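PDB 3SYJ: adhesion and penetration protein autotransporter from Haemophilus influenzae, which promotes adherence to and invasion of host cells, mediates bacterial aggregation by self-association, and is probably a serine protease. Local coordinates for residues Lys490-Thr495 / Ile537-Phe543; Val617-Asp621 / Lys693-Ser697; Trp622-Lys628 / Arg643-Glu649. All coordinates share one frame; numbering follows the deposited sequence.

Interactions 1 and 3 lie within the beta-helical body, where their segments belong to coils of the passenger domain, whereas interaction 2 sits at the surface between a turn and a short helix. Interaction 1 is the most buried, its segments crossing without a clear hydrogen bond and combining apolar contact with a bridging water. Interaction 3, partly buried, pairs parallel strands through backbone hydrogen bonds interrupted by a beta bulge. No hydrogen bond crosses interaction 2, which is mainly van der Waals contact. Interaction 3 is nested inside the loop closed by interaction 2, and D619 OD1 joins the two by a salt bridge to R643 NH1 at 2.9 Å. W542 of interaction 1 packs on T626 of interaction 3.

Interaction 1. Residues Lys490-Thr495 / Ile537-Phe543; sequences KRIQNT and IAYNGWF
The backbones come together near R491 and I537 and again near N494 and Y539, each pair with its CA atoms 6.5 Å apart, and the end-to-end directions of the two segments differ by 77°, so this is a crossing and not a strand pair. One water spans the gap between I492 and A538: it accepts from I492 N at 2.9 Å and donates to A538 O at 3.0 Å, supplying a polar link between the two main chains.

I492 presents its CD1 methyl to two aromatic rings. That methyl lies 4.1 Å from Y539 CD1, approaching the tyrosine obliquely, and it meets F543 CZ at the phenylalanine edge, also at 4.1 Å. The tyrosine ring is itself enclosed within its own segment, with the backbone N of G541 over one face and F543 CZ over the other. With CG anti to the backbone N (chi1 179°), Y539 carries its OH round to donate to W542 O at 2.8 Å, which fixes the end of the ring. N494 points toward 538-540 and packs by the Y539 ring.

At the other end, the CB of R491 rests on I537 CG2 at 3.9 Å, while its guanidinium forms salt bridges with D90 and D532. R675 binds both N494 O and N540 OD1, tying the two segments together from outside. I492, turned in among Y539, F543 and I514 inside the coil, gives the interior packing characteristic of the right-handed beta-helix of autotransporter passenger domains.

Interaction 2. Residues Val617-Asp621 / Lys693-Ser697; sequences VWDHD and KVINS
H620 lies against the side chain of K693, its CB 3.6 Å from K693 CG and its imidazole beneath the far end of the lysine. K693 NZ stands 3.8 Å above one face of the ring, displaced toward the rim, and K693 CE is 3.8 Å from H620 CD2. Two bends in the lysine chain, at chi2 (73°) and chi4 (-65°), take it along the histidine instead of straight out from the helix. The opposite face of the imidazole is met by D621 CB, also toward the rim.

V694 fills the next position, lying obliquely across D619. Its CG1 is 3.4 Å from D619 O, and its CG2 is 3.9 Å from D619 CB and also reaches the N and CB of H620. D619 OD1 forms a salt bridge with R643, while OD2 rests near the V694 methyls.

S697 completes the contact through CB and OG, each 3.4 Å from H620 O. The hydroxyl is turned back into the helix: S697 OG donates to V694 O at 2.9 Å, and the same carbonyl accepts from S697 N, giving it two donors.

On the other side, W618 to D621 form a type I beta turn closed by a hydrogen bond from D621 N to W618 O. D621 is tied to T594 and H596 through its carboxylate, which helps to fix the turn that presents H620.

No hydrogen bond crosses between the two segments. The helix and the turn are therefore matched by shape, through aliphatic carbons and one ring face, while D619 OD1, the D621 carboxylate and S697 OG find their partners elsewhere; the nearby ammonium of K693 might disfavour protonation of H620.

Interaction 3. Residues Trp622-Lys628 / Arg643-Glu649; sequences WINRTFK and RNVSSIE
N644 ND2 donates to N624 OD1 at 2.8 Å with a nearly straight N-H...O angle of 165°, the acceptor lying in the amide plane of N644. The other end of that amide is gripped from its own segment, where R643 NE donates to N644 OD1 at 2.7 Å. Held by N644 and, through NH1, by D619, the R643 guanidinium lies flat on the W622 indole, centres 3.5 Å apart and planes 7° apart, with CZ over the five-membered ring as a cation-pi contact and CD over the six-membered ring as a CH-pi contact.

Beyond this corner the strands run parallel, their axes 7° apart. S646 N donates to R625 O at 2.7 Å, and E649 N to F627 O at 2.8 Å. Between R625 and T626 the register slips by one residue, a beta bulge that leaves S646 as the extra residue.

On the face with R625 and V645, F627 CB packs on I648 CG1 at 3.7 Å; on the other, K628 and E649 extend side by side, joined by a long salt bridge from NZ to OE2 and by a water. Parallel pairing broken by a bulge, with F627, V645 and I648 on the inner face, is the coil-to-coil stacking of a beta-solenoid.

Interaction 1. Residues Lys490-Thr495 / Ile537-Phe543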
loop_
_atom_site.group_PDB
_atom_site.type_symbol
_atom_site.label_atom_id
_atom_site.label_comp_id
_atom_site.label_asym_id
_atom_site.label_seq_id
_atom_site.Cartn_x
_atom_site.Cartn_y
_atom_site.Cartn_z
ATOM N N LYS A 490 -27.020 27.387 25.941
ATOM C CA LYS A 490 -27.037 28.487 24.986
ATOM C C LYS A 490 -25.611 29.016 24.887
ATOM O O LYS A 490 -24.992 28.960 23.826
ATOM C CB LYS A 490 -28.005 29.573 25.437
ATOM C CG LYS A 490 -29.447 29.104 25.438
ATOM C CD LYS A 490 -30.359 30.093 26.139
ATOM C CE LYS A 490 -31.735 29.493 26.376
ATOM N NZ LYS A 490 -32.422 30.160 27.516
ATOM N N ARG A 491 -25.089 29.512 26.005
ATOM C CA ARG A 491 -23.653 29.724 26.151
ATOM C C ARG A 491 -23.178 29.127 27.473
ATOM O O ARG A 491 -23.931 29.077 28.452
ATOM C CB ARG A 491 -23.287 31.209 26.069
ATOM C CG ARG A 491 -24.017 32.104 27.045
ATOM C CD ARG A 491 -23.576 33.575 26.910
ATOM N NE ARG A 491 -22.446 33.842 27.781
ATOM C CZ ARG A 491 -22.552 34.342 29.006
ATOM N NH1 ARG A 491 -23.737 34.668 29.507
ATOM N NH2 ARG A 491 -21.465 34.523 29.730
ATOM N N ILE A 492 -21.937 28.658 27.506
ATOM C CA ILE A 492 -21.369 28.166 28.753
ATOM C C ILE A 492 -20.643 29.314 29.444
ATOM O O ILE A 492 -19.782 29.952 28.850
ATOM C CB ILE A 492 -20.397 26.989 28.516
ATOM C CG1 ILE A 492 -21.068 25.889 27.689
ATOM C CG2 ILE A 492 -19.917 26.406 29.840
ATOM C CD1 ILE A 492 -20.095 24.831 27.198
ATOM N N GLN A 493 -21.010 29.600 30.687
ATOM C CA GLN A 493 -20.281 30.586 31.472
ATOM C C GLN A 493 -18.973 29.972 31.931
ATOM O O GLN A 493 -18.959 28.965 32.641
ATOM C CB GLN A 493 -21.091 31.021 32.681
ATOM C CG GLN A 493 -22.391 31.688 32.333
ATOM C CD GLN A 493 -22.987 32.386 33.526
ATOM O OE1 GLN A 493 -22.422 33.350 34.033
ATOM N NE2 GLN A 493 -24.136 31.894 33.992
ATOM N N ASN A 494 -17.873 30.573 31.509
ATOM C CA ASN A 494 -16.568 30.072 31.876
ATOM C C ASN A 494 -15.595 31.233 31.896
ATOM O O ASN A 494 -15.763 32.198 31.154
ATOM C CB ASN A 494 -16.104 28.992 30.893
ATOM C CG ASN A 494 -15.861 29.539 29.501
ATOM O OD1 ASN A 494 -16.805 29.897 28.790
ATOM N ND2 ASN A 494 -14.596 29.600 29.100
ATOM N N THR A 495 -14.588 31.124 32.757
ATOM C CA THR A 495 -13.599 32.178 32.971
ATOM C C THR A 495 -12.238 31.865 32.341
ATOM O O THR A 495 -11.577 32.766 31.822
ATOM C CB THR A 495 -13.391 32.456 34.486
ATOM O OG1 THR A 495 -14.498 33.208 34.995
ATOM C CG2 THR A 495 -12.119 33.254 34.718
ATOM N N ILE A 537 -19.747 33.504 20.985
ATOM C CA ILE A 537 -19.578 32.976 22.328
ATOM C C ILE A 537 -18.297 32.174 22.334
ATOM O O ILE A 537 -17.796 31.799 21.277
ATOM C CB ILE A 537 -20.753 32.082 22.771
ATOM C CG1 ILE A 537 -20.851 30.830 21.893
ATOM C CG2 ILE A 537 -22.045 32.872 22.748
ATOM C CD1 ILE A 537 -22.048 29.938 22.206
ATOM N N ALA A 538 -17.757 31.913 23.516
ATOM C CA ALA A 538 -16.468 31.258 23.589
ATOM C C ALA A 538 -16.392 30.318 24.774
ATOM O O ALA A 538 -17.094 30.491 25.769
ATOM C CB ALA A 538 -15.358 32.303 23.668
ATOM N N TYR A 539 -15.530 29.318 24.657
ATOM C CA TYR A 539 -15.285 28.403 25.749
ATOM C C TYR A 539 -13.778 28.265 25.913
ATOM O O TYR A 539 -13.096 27.762 25.027
ATOM C CB TYR A 539 -15.922 27.041 25.450
ATOM C CG TYR A 539 -15.707 26.006 26.532
ATOM C CD1 TYR A 539 -16.305 26.149 27.778
ATOM C CD2 TYR A 539 -14.923 24.873 26.302
ATOM C CE1 TYR A 539 -16.116 25.205 28.773
ATOM C CE2 TYR A 539 -14.729 23.919 27.294
ATOM C CZ TYR A 539 -15.331 24.093 28.528
ATOM O OH TYR A 539 -15.158 23.169 29.537
ATOM N N ASN A 540 -13.265 28.720 27.051
ATOM C CA ASN A 540 -11.828 28.719 27.304
ATOM C C ASN A 540 -11.287 27.388 27.826
ATOM O O ASN A 540 -10.072 27.224 27.983
ATOM C CB ASN A 540 -11.483 29.810 28.319
ATOM C CG ASN A 540 -11.676 31.204 27.769
ATOM O OD1 ASN A 540 -12.625 31.467 27.028
ATOM N ND2 ASN A 540 -10.769 32.111 28.127
ATOM N N GLY A 541 -12.182 26.442 28.099
ATOM C CA GLY A 541 -11.811 25.231 28.811
ATOM C C GLY A 541 -11.638 23.971 27.980
ATOM O O GLY A 541 -11.342 24.027 26.780
ATOM N N TRP A 542 -11.823 22.830 28.646
ATOM C CA TRP A 542 -11.633 21.511 28.050
ATOM C C TRP A 542 -12.934 20.726 27.866
ATOM O O TRP A 542 -13.854 20.824 28.684
ATOM C CB TRP A 542 -10.665 20.673 28.902
ATOM C CG TRP A 542 -9.237 20.994 28.638
ATOM C CD1 TRP A 542 -8.492 21.968 29.238
ATOM C CD2 TRP A 542 -8.377 20.356 27.690
ATOM N NE1 TRP A 542 -7.224 21.975 28.723
ATOM C CE2 TRP A 542 -7.125 20.995 27.769
ATOM C CE3 TRP A 542 -8.545 19.309 26.781
ATOM C CZ2 TRP A 542 -6.039 20.621 26.976
ATOM C CZ3 TRP A 542 -7.467 18.932 25.991
ATOM C CH2 TRP A 542 -6.230 19.591 26.092
ATOM N N PHE A 543 -12.991 19.961 26.778
ATOM C CA PHE A 543 -14.001 18.921 26.576
ATOM C C PHE A 543 -13.306 17.571 26.569
ATOM O O PHE A 543 -12.517 17.278 25.677
ATOM C CB PHE A 543 -14.739 19.119 25.254
ATOM C CG PHE A 543 -15.687 20.275 25.260
ATOM C CD1 PHE A 543 -16.880 20.201 25.958
ATOM C CD2 PHE A 543 -15.390 21.437 24.573
ATOM C CE1 PHE A 543 -17.757 21.264 25.975
ATOM C CE2 PHE A 543 -16.270 22.512 24.581
ATOM C CZ PHE A 543 -17.455 22.424 25.282
HETATM O O HOH W 1 -19.810 29.243 25.566
#

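Interaction 2. Residues Val617-Asp621 / Lys693-Ser697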
loop_
_atom_site.group_PDB
_atom_site.type_symbol
_atom_site.label_atom_id
_atom_site.label_comp_id
_atom_site.label_asym_id
_atom_site.label_seq_id
_atom_site.Cartn_x
_atom_site.Cartn_y
_atom_site.Cartn_z
ATOM N N VAL A 617 -2.270 42.852 25.426
ATOM C CA VAL A 617 -2.219 41.643 24.620
ATOM C C VAL A 617 -1.063 41.725 23.630
ATOM O O VAL A 617 -1.012 42.662 22.840
ATOM C CB VAL A 617 -3.518 41.476 23.839
ATOM C CG1 VAL A 617 -3.402 40.319 22.864
ATOM C CG2 VAL A 617 -4.685 41.275 24.800
ATOM N N TRP A 618 -0.136 40.764 23.674
ATOM C CA TRP A 618 1.013 40.766 22.756
ATOM C C TRP A 618 0.812 39.791 21.605
ATOM O O TRP A 618 0.638 38.593 21.820
ATOM C CB TRP A 618 2.331 40.442 23.474
ATOM C CG TRP A 618 2.667 41.357 24.618
ATOM C CD1 TRP A 618 2.162 42.606 24.849
ATOM C CD2 TRP A 618 3.603 41.104 25.678
ATOM N NE1 TRP A 618 2.712 43.136 25.989
ATOM C CE2 TRP A 618 3.601 42.236 26.519
ATOM C CE3 TRP A 618 4.440 40.030 25.999
ATOM C CZ2 TRP A 618 4.398 42.325 27.662
ATOM C CZ3 TRP A 618 5.234 40.120 27.138
ATOM C CH2 TRP A 618 5.206 41.259 27.954
ATOM N N ASP A 619 0.864 40.311 20.384
ATOM C CA ASP A 619 0.538 39.542 19.182
ATOM C C ASP A 619 1.518 38.393 18.904
ATOM O O ASP A 619 1.181 37.446 18.194
ATOM C CB ASP A 619 0.461 40.490 17.969
ATOM C CG ASP A 619 -0.541 40.031 16.918
ATOM O OD1 ASP A 619 -1.465 39.252 17.248
ATOM O OD2 ASP A 619 -0.407 40.470 15.757
ATOM N N HIS A 620 2.729 38.481 19.452
ATOM C CA HIS A 620 3.742 37.440 19.275
ATOM C C HIS A 620 3.793 36.482 20.462
ATOM O O HIS A 620 4.582 35.537 20.476
ATOM C CB HIS A 620 5.121 38.073 19.112
ATOM C CG HIS A 620 5.633 38.717 20.363
ATOM N ND1 HIS A 620 5.397 40.041 20.669
ATOM C CD2 HIS A 620 6.355 38.216 21.394
ATOM C CE1 HIS A 620 5.954 40.329 21.832
ATOM N NE2 HIS A 620 6.539 39.239 22.294
ATOM N N ASP A 621 2.968 36.740 21.468
ATOM C CA ASP A 621 3.006 35.973 22.707
ATOM C C ASP A 621 1.652 35.298 22.939
ATOM O O ASP A 621 0.778 35.837 23.628
ATOM C CB ASP A 621 3.371 36.904 23.870
ATOM C CG ASP A 621 3.383 36.199 25.205
ATOM O OD1 ASP A 621 3.424 34.957 25.225
ATOM O OD2 ASP A 621 3.356 36.889 26.244
ATOM N N LYS A 693 8.226 38.690 13.877
ATOM C CA LYS A 693 8.248 38.115 15.214
ATOM C C LYS A 693 6.973 37.327 15.460
ATOM O O LYS A 693 7.001 36.234 16.024
ATOM C CB LYS A 693 8.388 39.231 16.249
ATOM C CG LYS A 693 8.336 38.767 17.695
ATOM C CD LYS A 693 9.608 38.036 18.100
ATOM C CE LYS A 693 9.747 37.952 19.625
ATOM N NZ LYS A 693 9.911 39.294 20.281
ATOM N N VAL A 694 5.852 37.894 15.027
ATOM C CA VAL A 694 4.566 37.238 15.162
ATOM C C VAL A 694 4.527 36.000 14.275
ATOM O O VAL A 694 4.161 34.918 14.722
ATOM C CB VAL A 694 3.413 38.185 14.792
ATOM C CG1 VAL A 694 2.083 37.474 14.933
ATOM C CG2 VAL A 694 3.448 39.438 15.661
ATOM N N ILE A 695 4.920 36.164 13.017
ATOM C CA ILE A 695 4.919 35.067 12.063
ATOM C C ILE A 695 5.758 33.901 12.557
ATOM O O ILE A 695 5.353 32.739 12.449
ATOM C CB ILE A 695 5.431 35.525 10.682
ATOM C CG1 ILE A 695 4.389 36.413 10.004
ATOM C CG2 ILE A 695 5.772 34.333 9.796
ATOM C CD1 ILE A 695 4.957 37.267 8.904
ATOM N N ASN A 696 6.923 34.209 13.111
ATOM C CA ASN A 696 7.836 33.165 13.563
ATOM C C ASN A 696 7.355 32.481 14.832
ATOM O O ASN A 696 7.834 31.403 15.171
ATOM C CB ASN A 696 9.248 33.723 13.785
ATOM C CG ASN A 696 9.974 34.022 12.484
ATOM O OD1 ASN A 696 9.713 33.404 11.446
ATOM N ND2 ASN A 696 10.900 34.973 12.536
ATOM N N SER A 697 6.419 33.111 15.538
ATOM C CA SER A 697 5.934 32.568 16.799
ATOM C C SER A 697 4.778 31.590 16.583
ATOM O O SER A 697 4.429 30.825 17.473
ATOM C CB SER A 697 5.492 33.689 17.737
ATOM O OG SER A 697 4.159 34.072 17.450
#

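Interaction 3. Residues Trp622-Lys628 / Arg643-Glu649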
loop_
_atom_site.group_PDB
_atom_site.type_symbol
_atom_site.label_atom_id
_atom_site.label_comp_id
_atom_site.label_asym_id
_atom_site.label_seq_id
_atom_site.Cartn_x
_atom_site.Cartn_y
_atom_site.Cartn_z
ATOM N N TRP A 622 1.486 34.124 22.330
ATOM C CA TRP A 622 0.255 33.337 22.419
ATOM C C TRP A 622 0.519 31.958 23.010
ATOM O O TRP A 622 1.635 31.444 22.932
ATOM C CB TRP A 622 -0.362 33.156 21.028
ATOM C CG TRP A 622 -1.221 34.295 20.596
ATOM C CD1 TRP A 622 -0.920 35.627 20.671
ATOM C CD2 TRP A 622 -2.524 34.208 20.001
ATOM N NE1 TRP A 622 -1.963 36.370 20.173
ATOM C CE2 TRP A 622 -2.957 35.525 19.755
ATOM C CE3 TRP A 622 -3.371 33.145 19.664
ATOM C CZ2 TRP A 622 -4.196 35.809 19.178
ATOM C CZ3 TRP A 622 -4.599 33.429 19.095
ATOM C CH2 TRP A 622 -4.999 34.750 18.855
ATOM N N ILE A 623 -0.522 31.366 23.591
ATOM C CA ILE A 623 -0.472 29.994 24.084
ATOM C C ILE A 623 -0.848 29.018 22.972
ATOM O O ILE A 623 -1.856 29.207 22.283
ATOM C CB ILE A 623 -1.445 29.790 25.266
ATOM C CG1 ILE A 623 -1.179 30.839 26.355
ATOM C CG2 ILE A 623 -1.325 28.374 25.807
ATOM C CD1 ILE A 623 -2.069 30.732 27.581
ATOM N N ASN A 624 -0.038 27.976 22.795
ATOM C CA ASN A 624 -0.325 26.949 21.796
ATOM C C ASN A 624 -1.247 25.852 22.336
ATOM O O ASN A 624 -1.077 25.390 23.469
ATOM C CB ASN A 624 0.975 26.345 21.266
ATOM C CG ASN A 624 1.789 27.345 20.458
ATOM O OD1 ASN A 624 1.239 28.173 19.727
ATOM N ND2 ASN A 624 3.106 27.274 20.590
ATOM N N ARG A 625 -2.218 25.439 21.521
ATOM C CA ARG A 625 -3.217 24.459 21.949
ATOM C C ARG A 625 -3.250 23.178 21.102
ATOM O O ARG A 625 -2.748 23.136 19.974
ATOM C CB ARG A 625 -4.615 25.085 21.960
ATOM C CG ARG A 625 -4.755 26.327 22.827
ATOM C CD ARG A 625 -4.440 26.046 24.288
ATOM N NE ARG A 625 -5.151 26.964 25.176
ATOM C CZ ARG A 625 -4.929 27.081 26.481
ATOM N NH1 ARG A 625 -3.997 26.344 27.062
ATOM N NH2 ARG A 625 -5.641 27.939 27.202
ATOM N N THR A 626 -3.848 22.136 21.662
ATOM C CA THR A 626 -4.041 20.891 20.941
ATOM C C THR A 626 -5.508 20.527 21.022
ATOM O O THR A 626 -6.175 20.788 22.025
ATOM C CB THR A 626 -3.223 19.724 21.535
ATOM O OG1 THR A 626 -3.631 19.487 22.887
ATOM C CG2 THR A 626 -1.747 20.022 21.505
ATOM N N PHE A 627 -6.011 19.937 19.950
ATOM C CA PHE A 627 -7.378 19.462 19.921
ATOM C C PHE A 627 -7.404 18.040 19.395
ATOM O O PHE A 627 -6.653 17.686 18.486
ATOM C CB PHE A 627 -8.242 20.370 19.052
ATOM C CG PHE A 627 -8.442 21.740 19.626
ATOM C CD1 PHE A 627 -9.378 21.956 20.622
ATOM C CD2 PHE A 627 -7.694 22.815 19.170
ATOM C CE1 PHE A 627 -9.573 23.221 21.149
ATOM C CE2 PHE A 627 -7.882 24.080 19.695
ATOM C CZ PHE A 627 -8.824 24.282 20.683
ATOM N N LYS A 628 -8.263 17.225 19.990
ATOM C CA LYS A 628 -8.404 15.842 19.581
ATOM C C LYS A 628 -9.832 15.345 19.736
ATOM O O LYS A 628 -10.487 15.574 20.756
ATOM C CB LYS A 628 -7.469 14.941 20.384
ATOM C CG LYS A 628 -7.584 13.475 20.010
ATOM C CD LYS A 628 -6.416 12.669 20.560
ATOM C CE LYS A 628 -6.621 11.177 20.309
ATOM N NZ LYS A 628 -5.716 10.322 21.128
ATOM N N ARG A 643 -4.824 30.337 14.422
ATOM C CA ARG A 643 -3.413 30.449 14.789
ATOM C C ARG A 643 -3.130 29.845 16.151
ATOM O O ARG A 643 -4.013 29.774 17.003
ATOM C CB ARG A 643 -2.952 31.909 14.764
ATOM C CG ARG A 643 -3.806 32.869 15.597
ATOM C CD ARG A 643 -3.126 34.233 15.739
ATOM N NE ARG A 643 -1.887 34.128 16.505
ATOM C CZ ARG A 643 -1.137 35.164 16.871
ATOM N NH1 ARG A 643 -1.496 36.402 16.544
ATOM N NH2 ARG A 643 -0.022 34.959 17.565
ATOM N N ASN A 644 -1.884 29.424 16.345
ATOM C CA ASN A 644 -1.439 28.813 17.593
ATOM C C ASN A 644 -2.217 27.555 17.985
ATOM O O ASN A 644 -2.545 27.336 19.154
ATOM C CB ASN A 644 -1.394 29.840 18.727
ATOM C CG ASN A 644 -0.431 30.986 18.431
ATOM O OD1 ASN A 644 -0.850 32.047 17.968
ATOM N ND2 ASN A 644 0.868 30.764 18.673
ATOM N N VAL A 645 -2.504 26.729 16.988
ATOM C CA VAL A 645 -2.963 25.375 17.232
ATOM C C VAL A 645 -1.812 24.464 16.835
ATOM O O VAL A 645 -1.462 24.365 15.656
ATOM C CB VAL A 645 -4.209 25.018 16.403
ATOM C CG1 VAL A 645 -4.606 23.573 16.652
ATOM C CG2 VAL A 645 -5.368 25.966 16.728
ATOM N N SER A 646 -1.203 23.826 17.828
ATOM C CA SER A 646 -0.053 22.971 17.580
ATOM C C SER A 646 -0.462 21.789 16.728
ATOM O O SER A 646 0.240 21.403 15.796
ATOM C CB SER A 646 0.541 22.476 18.895
ATOM O OG SER A 646 1.195 23.527 19.572
ATOM N N SER A 647 -1.605 21.207 17.064
ATOM C CA SER A 647 -2.074 20.027 16.362
ATOM C C SER A 647 -3.563 19.855 16.558
ATOM O O SER A 647 -4.110 20.217 17.603
ATOM C CB SER A 647 -1.353 18.779 16.872
ATOM O OG SER A 647 -1.599 18.577 18.252
ATOM N N ILE A 648 -4.221 19.317 15.541
ATOM C CA ILE A 648 -5.590 18.864 15.701
ATOM C C ILE A 648 -5.673 17.445 15.165
ATOM O O ILE A 648 -5.314 17.187 14.018
ATOM C CB ILE A 648 -6.610 19.826 15.041
ATOM C CG1 ILE A 648 -8.038 19.442 15.434
ATOM C CG2 ILE A 648 -6.407 19.912 13.524
ATOM C CD1 ILE A 648 -9.053 20.525 15.149
ATOM N N GLU A 649 -6.110 16.525 16.024
ATOM C CA GLU A 649 -6.119 15.106 15.700
ATOM C C GLU A 649 -7.534 14.538 15.603
ATOM O O GLU A 649 -8.377 14.788 16.467
ATOM C CB GLU A 649 -5.316 14.305 16.734
ATOM C CG GLU A 649 -5.232 12.821 16.408
ATOM C CD GLU A 649 -4.534 12.002 17.485
ATOM O OE1 GLU A 649 -3.680 12.554 18.211
ATOM O OE2 GLU A 649 -4.835 10.794 17.595
HETATM O O HOH W 2 2.265 33.352 19.243
HETATM O O HOH W 3 -3.629 17.027 18.645
HETATM O O HOH W 4 -3.353 11.517 21.066
#